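Local coordinates for protein alpha-L-rhamnosidase (Streptomyces avermitilis, PDB 3W5M) that hydrolyses terminal non-reducing alpha-L-rhamnose residues from plant glycosides such as naringin and rutin and from gum arabic, and carries a calcium-dependent rhamnose-binding module, at residues Phe660-Leu665 and Arg713-Asp718; Asp667-Gln672 and Leu720-Ala725; Leu688-Ala693 and Leu727-Lys732. All blocks are in the same frame, centred on the assembly; numbering follows the deposited sequence.

Contact 1 (Phe660-Leu665 and Arg713-Asp718)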
loop_
_atom_site.group_PDB
_atom_site.type_symbol
_atom_site.label_atom_id
_atom_site.label_comp_id
_atom_site.label_asym_id
_atom_site.label_seq_id
_atom_site.Cartn_x
_atom_site.Cartn_y
_atom_site.Cartn_z
ATOM N N PHE A 660 4.444 -10.213 -1.905
ATOM C CA PHE A 660 3.867 -8.867 -2.067
ATOM C C PHE A 660 4.145 -8.331 -3.472
ATOM O O PHE A 660 3.233 -7.864 -4.149
ATOM C CB PHE A 660 4.427 -7.884 -1.021
ATOM C CG PHE A 660 3.631 -6.593 -0.906
ATOM C CD1 PHE A 660 2.348 -6.580 -0.306
ATOM C CD2 PHE A 660 4.155 -5.400 -1.388
ATOM C CE1 PHE A 660 1.621 -5.391 -0.194
ATOM C CE2 PHE A 660 3.437 -4.208 -1.287
ATOM C CZ PHE A 660 2.168 -4.206 -0.683
ATOM N N LEU A 661 5.399 -8.414 -3.896
ATOM C CA LEU A 661 5.753 -7.897 -5.229
ATOM C C LEU A 661 5.373 -8.830 -6.369
ATOM O O LEU A 661 5.093 -8.355 -7.455
ATOM C CB LEU A 661 7.226 -7.441 -5.298
ATOM C CG LEU A 661 7.467 -6.345 -4.259
ATOM C CD1 LEU A 661 8.964 -6.083 -4.233
ATOM C CD2 LEU A 661 6.660 -5.070 -4.536
ATOM N N THR A 662 5.336 -10.142 -6.123
ATOM C CA THR A 662 4.698 -11.087 -7.074
ATOM C C THR A 662 3.276 -10.669 -7.393
ATOM O O THR A 662 2.891 -10.584 -8.555
ATOM C CB THR A 662 4.741 -12.561 -6.582
ATOM O OG1 THR A 662 6.104 -12.957 -6.417
ATOM C CG2 THR A 662 4.064 -13.512 -7.586
ATOM N N LYS A 663 2.486 -10.410 -6.351
ATOM C CA LYS A 663 1.132 -9.936 -6.507
ATOM C C LYS A 663 1.115 -8.616 -7.294
ATOM O O LYS A 663 0.329 -8.459 -8.236
ATOM C CB LYS A 663 0.483 -9.728 -5.120
ATOM C CG LYS A 663 -0.955 -9.264 -5.175
ATOM C CD LYS A 663 -1.020 -7.757 -5.167
ATOM C CE LYS A 663 -2.444 -7.271 -5.047
ATOM N NZ LYS A 663 -2.450 -5.799 -5.128
ATOM N N TRP A 664 1.972 -7.680 -6.917
ATOM C CA TRP A 664 1.963 -6.374 -7.583
ATOM C C TRP A 664 2.335 -6.508 -9.082
ATOM O O TRP A 664 1.783 -5.807 -9.923
ATOM C CB TRP A 664 2.871 -5.354 -6.908
ATOM C CG TRP A 664 2.830 -4.022 -7.625
ATOM C CD1 TRP A 664 1.804 -3.121 -7.631
ATOM C CD2 TRP A 664 3.840 -3.489 -8.493
ATOM N NE1 TRP A 664 2.129 -2.043 -8.429
ATOM C CE2 TRP A 664 3.376 -2.237 -8.956
ATOM C CE3 TRP A 664 5.089 -3.946 -8.910
ATOM C CZ2 TRP A 664 4.117 -1.438 -9.835
ATOM C CZ3 TRP A 664 5.851 -3.130 -9.772
ATOM C CH2 TRP A 664 5.333 -1.907 -10.248
ATOM N N LEU A 665 3.261 -7.389 -9.397
ATOM C CA LEU A 665 3.633 -7.558 -10.828
ATOM C C LEU A 665 2.486 -8.127 -11.647
ATOM O O LEU A 665 2.378 -7.854 -12.846
ATOM C CB LEU A 665 4.875 -8.435 -10.963
ATOM C CG LEU A 665 6.176 -7.784 -10.502
ATOM C CD1 LEU A 665 7.220 -8.886 -10.266
ATOM C CD2 LEU A 665 6.628 -6.762 -11.533
ATOM N N ARG A 713 12.633 -18.412 -9.860
ATOM C CA ARG A 713 12.617 -18.542 -11.328
ATOM C C ARG A 713 11.227 -18.331 -11.891
ATOM O O ARG A 713 11.087 -17.879 -13.002
ATOM C CB ARG A 713 13.198 -19.904 -11.821
ATOM C CG ARG A 713 14.671 -20.093 -11.441
ATOM C CD ARG A 713 15.216 -21.486 -11.758
ATOM N NE ARG A 713 15.688 -21.611 -13.142
ATOM C CZ ARG A 713 15.007 -22.212 -14.119
ATOM N NH1 ARG A 713 13.817 -22.732 -13.882
ATOM N NH2 ARG A 713 15.509 -22.283 -15.339
ATOM N N GLN A 714 10.184 -18.632 -11.122
ATOM C CA GLN A 714 8.837 -18.468 -11.635
ATOM C C GLN A 714 8.492 -16.999 -11.914
ATOM O O GLN A 714 7.773 -16.696 -12.869
ATOM C CB GLN A 714 7.816 -19.081 -10.680
ATOM C CG GLN A 714 6.382 -18.956 -11.139
ATOM C CD GLN A 714 5.452 -19.738 -10.227
ATOM O OE1 GLN A 714 5.342 -20.957 -10.355
ATOM N NE2 GLN A 714 4.788 -19.046 -9.293
ATOM N N VAL A 715 9.019 -16.107 -11.085
ATOM C CA VAL A 715 8.799 -14.675 -11.270
ATOM C C VAL A 715 9.372 -14.235 -12.634
ATOM O O VAL A 715 8.759 -13.431 -13.319
ATOM C CB VAL A 715 9.435 -13.873 -10.121
ATOM C CG1 VAL A 715 9.494 -12.406 -10.456
ATOM C CG2 VAL A 715 8.589 -14.047 -8.857
ATOM N N LEU A 716 10.525 -14.781 -13.009
ATOM C CA LEU A 716 11.110 -14.442 -14.316
ATOM C C LEU A 716 10.306 -15.018 -15.467
ATOM O O LEU A 716 10.007 -14.319 -16.442
ATOM C CB LEU A 716 12.558 -14.921 -14.411
ATOM C CG LEU A 716 13.589 -14.381 -13.427
ATOM C CD1 LEU A 716 14.938 -14.950 -13.830
ATOM C CD2 LEU A 716 13.617 -12.846 -13.406
ATOM N N ALA A 717 9.938 -16.296 -15.363
ATOM C CA ALA A 717 9.133 -16.909 -16.417
ATOM C C ALA A 717 7.817 -16.141 -16.663
ATOM O O ALA A 717 7.406 -15.944 -17.797
ATOM C CB ALA A 717 8.903 -18.390 -16.127
ATOM N N ASP A 718 7.180 -15.662 -15.599
ATOM C CA ASP A 718 5.903 -14.993 -15.731
ATOM C C ASP A 718 6.041 -13.560 -16.262
ATOM O O ASP A 718 5.082 -13.019 -16.794
ATOM C CB ASP A 718 5.181 -14.969 -14.362
ATOM C CG ASP A 718 4.637 -16.337 -13.956
ATOM O OD1 ASP A 718 4.528 -17.256 -14.805
ATOM O OD2 ASP A 718 4.296 -16.500 -12.762
#

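Contact 2 (Asp667-Gln672 and Leu720-Ala725)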
loop_
_atom_site.group_PDB
_atom_site.type_symbol
_atom_site.label_atom_id
_atom_site.label_comp_id
_atom_site.label_asym_id
_atom_site.label_seq_id
_atom_site.Cartn_x
_atom_site.Cartn_y
_atom_site.Cartn_z
ATOM N N ASP A 667 -0.536 -7.107 -11.026
ATOM C CA ASP A 667 -1.280 -5.848 -11.246
ATOM C C ASP A 667 -0.636 -5.067 -12.397
ATOM O O ASP A 667 -1.335 -4.524 -13.259
ATOM C CB ASP A 667 -1.263 -4.932 -10.027
ATOM C CG ASP A 667 -1.979 -5.520 -8.805
ATOM O OD1 ASP A 667 -3.000 -6.256 -8.968
ATOM O OD2 ASP A 667 -1.505 -5.195 -7.678
ATOM N N LEU A 668 0.684 -5.018 -12.407
ATOM C CA LEU A 668 1.379 -4.246 -13.438
ATOM C C LEU A 668 1.111 -4.815 -14.833
ATOM O O LEU A 668 0.787 -4.067 -15.764
ATOM C CB LEU A 668 2.865 -4.211 -13.155
ATOM C CG LEU A 668 3.689 -3.377 -14.147
ATOM C CD1 LEU A 668 3.365 -1.888 -14.025
ATOM C CD2 LEU A 668 5.157 -3.660 -13.890
ATOM N N ARG A 669 1.250 -6.130 -14.975
ATOM C CA ARG A 669 0.873 -6.802 -16.227
ATOM C C ARG A 669 -0.588 -6.694 -16.593
ATOM O O ARG A 669 -0.909 -6.598 -17.778
ATOM C CB ARG A 669 1.351 -8.258 -16.264
ATOM C CG ARG A 669 2.871 -8.344 -16.385
ATOM C CD ARG A 669 3.388 -9.765 -16.533
ATOM N NE ARG A 669 3.038 -10.597 -15.371
ATOM C CZ ARG A 669 3.831 -10.790 -14.325
ATOM N NH1 ARG A 669 5.042 -10.226 -14.252
ATOM N NH2 ARG A 669 3.425 -11.600 -13.353
ATOM N N ASP A 670 -1.485 -6.638 -15.615
ATOM C CA ASP A 670 -2.912 -6.437 -15.908
ATOM C C ASP A 670 -3.119 -5.057 -16.528
ATOM O O ASP A 670 -4.114 -4.851 -17.233
ATOM C CB ASP A 670 -3.775 -6.410 -14.622
ATOM C CG ASP A 670 -4.193 -7.775 -14.131
ATOM O OD1 ASP A 670 -4.062 -8.789 -14.860
ATOM O OD2 ASP A 670 -4.680 -7.843 -12.969
ATOM N N ALA A 671 -2.230 -4.109 -16.211
ATOM C CA ALA A 671 -2.374 -2.708 -16.674
ATOM C C ALA A 671 -1.593 -2.415 -17.962
ATOM O O ALA A 671 -1.774 -1.335 -18.568
ATOM C CB ALA A 671 -1.965 -1.730 -15.591
ATOM N N GLN A 672 -0.731 -3.336 -18.362
ATOM C CA GLN A 672 0.150 -3.075 -19.544
ATOM C C GLN A 672 -0.726 -2.762 -20.759
ATOM O O GLN A 672 -1.738 -3.452 -21.018
ATOM C CB GLN A 672 1.096 -4.251 -19.790
ATOM C CG GLN A 672 2.237 -3.963 -20.794
ATOM C CD GLN A 672 3.234 -5.114 -20.883
ATOM O OE1 GLN A 672 2.989 -6.179 -20.347
ATOM N NE2 GLN A 672 4.381 -4.888 -21.539
ATOM N N LEU A 720 8.743 -12.535 -18.363
ATOM C CA LEU A 720 9.507 -12.388 -19.623
ATOM C C LEU A 720 8.687 -11.978 -20.871
ATOM O O LEU A 720 9.115 -11.072 -21.571
ATOM C CB LEU A 720 10.494 -13.565 -19.866
ATOM C CG LEU A 720 11.535 -13.348 -20.975
ATOM C CD1 LEU A 720 12.414 -12.125 -20.726
ATOM C CD2 LEU A 720 12.379 -14.609 -21.166
ATOM N N PRO A 721 7.489 -12.568 -21.120
ATOM C CA PRO A 721 6.669 -12.099 -22.266
ATOM C C PRO A 721 6.251 -10.617 -22.212
ATOM O O PRO A 721 6.248 -9.932 -23.244
ATOM C CB PRO A 721 5.440 -13.020 -22.221
ATOM C CG PRO A 721 5.927 -14.242 -21.485
ATOM C CD PRO A 721 6.860 -13.724 -20.443
ATOM N N SER A 722 5.900 -10.113 -21.025
ATOM C CA SER A 722 5.587 -8.670 -20.862
ATOM C C SER A 722 6.833 -7.807 -21.100
ATOM O O SER A 722 6.724 -6.705 -21.626
ATOM C CB SER A 722 4.984 -8.360 -19.477
ATOM O OG SER A 722 5.948 -8.535 -18.453
ATOM N N VAL A 723 8.004 -8.338 -20.735
ATOM C CA VAL A 723 9.293 -7.662 -20.924
ATOM C C VAL A 723 9.579 -7.556 -22.440
ATOM O O VAL A 723 9.929 -6.482 -22.921
ATOM C CB VAL A 723 10.429 -8.391 -20.171
ATOM C CG1 VAL A 723 11.818 -7.909 -20.611
ATOM C CG2 VAL A 723 10.274 -8.190 -18.661
ATOM N N HIS A 724 9.393 -8.662 -23.168
ATOM C CA HIS A 724 9.494 -8.660 -24.646
ATOM C C HIS A 724 8.601 -7.583 -25.247
ATOM O O HIS A 724 9.049 -6.812 -26.111
ATOM C CB HIS A 724 9.173 -10.049 -25.251
ATOM C CG HIS A 724 9.391 -10.135 -26.738
ATOM N ND1 HIS A 724 10.568 -10.593 -27.295
ATOM C CD2 HIS A 724 8.590 -9.803 -27.781
ATOM C CE1 HIS A 724 10.483 -10.548 -28.617
ATOM N NE2 HIS A 724 9.292 -10.071 -28.939
ATOM N N ALA A 725 7.344 -7.507 -24.793
ATOM C CA ALA A 725 6.404 -6.550 -25.345
ATOM C C ALA A 725 6.821 -5.109 -25.034
ATOM O O ALA A 725 6.586 -4.216 -25.845
ATOM C CB ALA A 725 4.993 -6.828 -24.855
HETATM O O HOH W 1 6.549 -7.983 -15.707
#

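Contact 3 (Leu688-Ala693 and Leu727-Lys732)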
loop_
_atom_site.group_PDB
_atom_site.type_symbol
_atom_site.label_atom_id
_atom_site.label_comp_id
_atom_site.label_asym_id
_atom_site.label_seq_id
_atom_site.Cartn_x
_atom_site.Cartn_y
_atom_site.Cartn_z
ATOM N N LEU A 688 -3.131 8.615 -15.655
ATOM C CA LEU A 688 -1.732 8.950 -15.602
ATOM C C LEU A 688 -1.166 8.247 -16.813
ATOM O O LEU A 688 -1.833 7.396 -17.421
ATOM C CB LEU A 688 -1.125 8.449 -14.299
ATOM C CG LEU A 688 -1.777 9.132 -13.089
ATOM C CD1 LEU A 688 -1.367 8.429 -11.812
ATOM C CD2 LEU A 688 -1.398 10.613 -13.047
ATOM N N GLY A 689 0.051 8.607 -17.175
ATOM C CA GLY A 689 0.627 8.122 -18.412
ATOM C C GLY A 689 1.204 6.718 -18.376
ATOM O O GLY A 689 0.971 5.928 -17.450
ATOM N N ASN A 690 1.956 6.418 -19.426
ATOM C CA ASN A 690 2.678 5.150 -19.575
ATOM C C ASN A 690 3.918 5.345 -20.442
ATOM O O ASN A 690 4.102 6.412 -21.036
ATOM C CB ASN A 690 1.775 4.080 -20.216
ATOM C CG ASN A 690 1.257 4.479 -21.580
ATOM O OD1 ASN A 690 2.008 4.544 -22.561
ATOM N ND2 ASN A 690 -0.044 4.741 -21.657
ATOM N N GLY A 691 4.753 4.314 -20.532
ATOM C CA GLY A 691 5.928 4.358 -21.430
ATOM C C GLY A 691 7.055 5.262 -20.980
ATOM O O GLY A 691 7.848 5.742 -21.806
ATOM N N VAL A 692 7.173 5.464 -19.669
ATOM C CA VAL A 692 8.148 6.362 -19.116
ATOM C C VAL A 692 9.358 5.622 -18.581
ATOM O O VAL A 692 9.231 4.773 -17.667
ATOM C CB VAL A 692 7.533 7.196 -17.967
ATOM C CG1 VAL A 692 8.602 7.977 -17.204
ATOM C CG2 VAL A 692 6.416 8.081 -18.500
ATOM N N ALA A 693 10.534 5.990 -19.096
ATOM C CA ALA A 693 11.816 5.479 -18.595
ATOM C C ALA A 693 12.029 5.607 -17.096
ATOM O O ALA A 693 11.902 6.691 -16.543
ATOM C CB ALA A 693 12.968 6.164 -19.322
ATOM N N LEU A 727 9.999 -4.110 -24.586
ATOM C CA LEU A 727 11.188 -3.783 -25.407
ATOM C C LEU A 727 10.778 -3.449 -26.832
ATOM O O LEU A 727 11.378 -2.555 -27.484
ATOM C CB LEU A 727 12.217 -4.929 -25.392
ATOM C CG LEU A 727 13.033 -5.109 -24.101
ATOM C CD1 LEU A 727 13.796 -6.424 -24.109
ATOM C CD2 LEU A 727 13.962 -3.936 -23.801
ATOM N N ARG A 728 9.774 -4.171 -27.326
ATOM C CA ARG A 728 9.215 -3.947 -28.656
ATOM C C ARG A 728 8.573 -2.558 -28.736
ATOM O O ARG A 728 8.796 -1.809 -29.710
ATOM C CB ARG A 728 8.246 -5.058 -29.027
ATOM C CG ARG A 728 7.366 -4.771 -30.223
ATOM C CD ARG A 728 6.351 -5.881 -30.378
ATOM N NE ARG A 728 6.972 -7.113 -30.852
ATOM C CZ ARG A 728 6.353 -8.294 -30.877
ATOM N NH1 ARG A 728 5.101 -8.391 -30.443
ATOM N NH2 ARG A 728 6.985 -9.377 -31.332
ATOM N N TYR A 729 7.817 -2.201 -27.697
ATOM C CA TYR A 729 7.293 -0.849 -27.545
ATOM C C TYR A 729 8.408 0.191 -27.558
ATOM O O TYR A 729 8.291 1.218 -28.232
ATOM C CB TYR A 729 6.468 -0.708 -26.234
ATOM C CG TYR A 729 6.140 0.738 -25.904
ATOM C CD1 TYR A 729 4.988 1.348 -26.411
ATOM C CD2 TYR A 729 7.003 1.505 -25.105
ATOM C CE1 TYR A 729 4.708 2.685 -26.134
ATOM C CE2 TYR A 729 6.706 2.819 -24.792
ATOM C CZ TYR A 729 5.577 3.403 -25.323
ATOM O OH TYR A 729 5.328 4.708 -25.016
ATOM N N LEU A 730 9.485 -0.061 -26.827
ATOM C CA LEU A 730 10.543 0.927 -26.683
ATOM C C LEU A 730 11.315 1.113 -27.993
ATOM O O LEU A 730 11.743 2.220 -28.316
ATOM C CB LEU A 730 11.507 0.522 -25.577
ATOM C CG LEU A 730 10.985 0.668 -24.130
ATOM C CD1 LEU A 730 11.999 0.047 -23.187
ATOM C CD2 LEU A 730 10.689 2.120 -23.737
ATOM N N GLU A 731 11.515 0.026 -28.725
ATOM C CA GLU A 731 12.189 0.111 -30.031
ATOM C C GLU A 731 11.349 0.891 -31.038
ATOM O O GLU A 731 11.879 1.699 -31.800
ATOM C CB GLU A 731 12.513 -1.283 -30.568
ATOM C CG GLU A 731 13.115 -1.278 -31.964
ATOM C CD GLU A 731 14.021 -2.472 -32.230
ATOM O OE1 GLU A 731 13.678 -3.602 -31.809
ATOM O OE2 GLU A 731 15.085 -2.277 -32.872
ATOM N N LYS A 732 10.038 0.663 -31.032
ATOM C CA LYS A 732 9.130 1.410 -31.900
ATOM C C LYS A 732 9.147 2.916 -31.580
ATOM O O LYS A 732 9.127 3.753 -32.484
ATOM C CB LYS A 732 7.716 0.847 -31.789
ATOM C CG LYS A 732 6.755 1.406 -32.821
ATOM C CD LYS A 732 5.337 0.918 -32.569
ATOM C CE LYS A 732 4.371 1.517 -33.582
ATOM N NZ LYS A 732 2.991 1.514 -33.027
HETATM O O HOH W 2 7.470 6.460 -24.801
#

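Contact 1 (Phe660-Leu665 and Arg713-Asp718)
Thr662 and Leu665, a single helical turn apart, both touch Val715, whose one branched side chain is set against the pair. The contact joins helix 658-671 to helix 713-732 within the (alpha/alpha)6 barrel of this glycoside hydrolase family 78 enzyme; over these segments the two helices run in the same general direction, and helix 698-710 comes between them in sequence. The CA atoms closest across the contact are Thr662 CA and Val715 CA, 6.9 Å apart, close enough for short branched side chains from both helices to touch.

The two methyls of Val715 divide the work. CG1 meets Leu665 CD1 at 4.2 Å, an apolar touch in which the side chains cross at about a right angle. CG2 comes up to Thr662 OG1 at 3.6 Å, a van der Waals contact with the oxygen. With CG1 anti to the backbone N (chi1 167°), Val715 spreads its methyls toward both residues of the facing turn. Leucine suits the more buried of the two positions, its apolar branch needing no polar partner.

Threonine probably tolerates a methyl neighbour here because its hydroxyl is already engaged within its own helix: OG1 is hydrogen-bonded to the carbonyl oxygen of Ala658, one turn earlier. Further out, Pro703 of helix 698-710 touches both Leu665 and Val715, adding a third helix to the apolar cluster. On the other side, the backbone N of Val715 is bonded to Asp712 OD1, a side chain just before the segment. Leu665 is placed by the regular helix beneath it, its N bonded to Leu661 O at 2.8 Å.

Contact 2 (Asp667-Gln672 and Leu720-Ala725)
Gln672 stretches from the end of helix 658-671 to Ser722 on helix 713-732, spanning two helices of the (alpha/alpha)6 barrel. From CB its chain leaves with CG anti to the backbone N (chi1 -168°) and continues extended, carrying the amide far enough to lie against the partner helix. CD is already 3.9 Å from Ser722 CB. Beyond it, OE1 packs closely on the serine, 3.1 Å from Ser722 CB, while NE2 donates to the backbone oxygen Ser722 O at 3.0 Å. That bond is nearly straight, with an N-H...O angle of 167°. The acceptor lies almost in the glutamine's amide plane, whereas NE2 is tilted 22° from the carbonyl plane of Ser722. NE2 also gives a hydrogen bond to Gly676 O in the following loop, so two carbonyls fix the rotation of the amide. Ala725 offers only its methyl beside this nitrogen, a small residue that fits close to the amide.

The second bridge starts one turn earlier. Arg669 lays its aliphatic CD against Ser722 OG at 3.4 Å, then bends at chi3, and the edge of its guanidinium reaches a water. NH1 donates to that water, which in turn donates to the serine hydroxyl. Serine suits this place because its small side chain admits both neighbours while its oxygen serves two partners: OG is also hydrogen-bonded to Ala719 O in its own helix, and it receives the water's bond at 2.9 Å.

Contact 3 (Leu688-Ala693 and Leu727-Lys732)
With CG anti to the backbone N (chi1 169°), the Tyr729 ring is sent out from its helix to Gly691, where the glycine has a positive phi of 72°. Gly691 CA lies obliquely to the ring, 3.8 Å from Tyr729 CE2 and 3.7 Å from the hydroxyl OH. Glycine suits the place twice over: it accepts that backbone conformation easily, and a CB there would fall only 2.2 Å from the tyrosine oxygen. Asn690 comes beside the same hydroxyl, its OD1 at 4.1 Å from Tyr729 OH, too far to bond, with amide and ring planes 78° apart. The contact fastens helix 713-732 of the (alpha/alpha)6 barrel to the long loop before helix 698-710; further along this loop lies Trp695, which binds rhamnose. Replacing Tyr729 by alanine is likely to open a gap beside Gly691 and leave the water that joins the two sides without its partner on the helix. This water lies 2.8 Å from Tyr729 OH and donates to Gly691 O. That carbonyl has a second partner in Arg739 NH2, and the tyrosine ring is also stacked with His733.

Helix 658-671 comes first along the chain and supplies 660-665 of contact 1 and, with the residue just after it, 667-672 of contact 2. The long loop that follows gives contact 3 its segment 688-693, and the chain then passes through helix 698-710 before helix 713-732 answers all three in the same order. Contact 1 therefore closes at 713-718, contact 2 at 720-725 and contact 3 at 727-732; each pair of these loops crosses and none encloses another. Contacts 1 and 2 meet where Asp718 packs against Arg669, forming one continuous helix-to-helix seam, while contact 3 extends the hold of helix 713-732 to the loop.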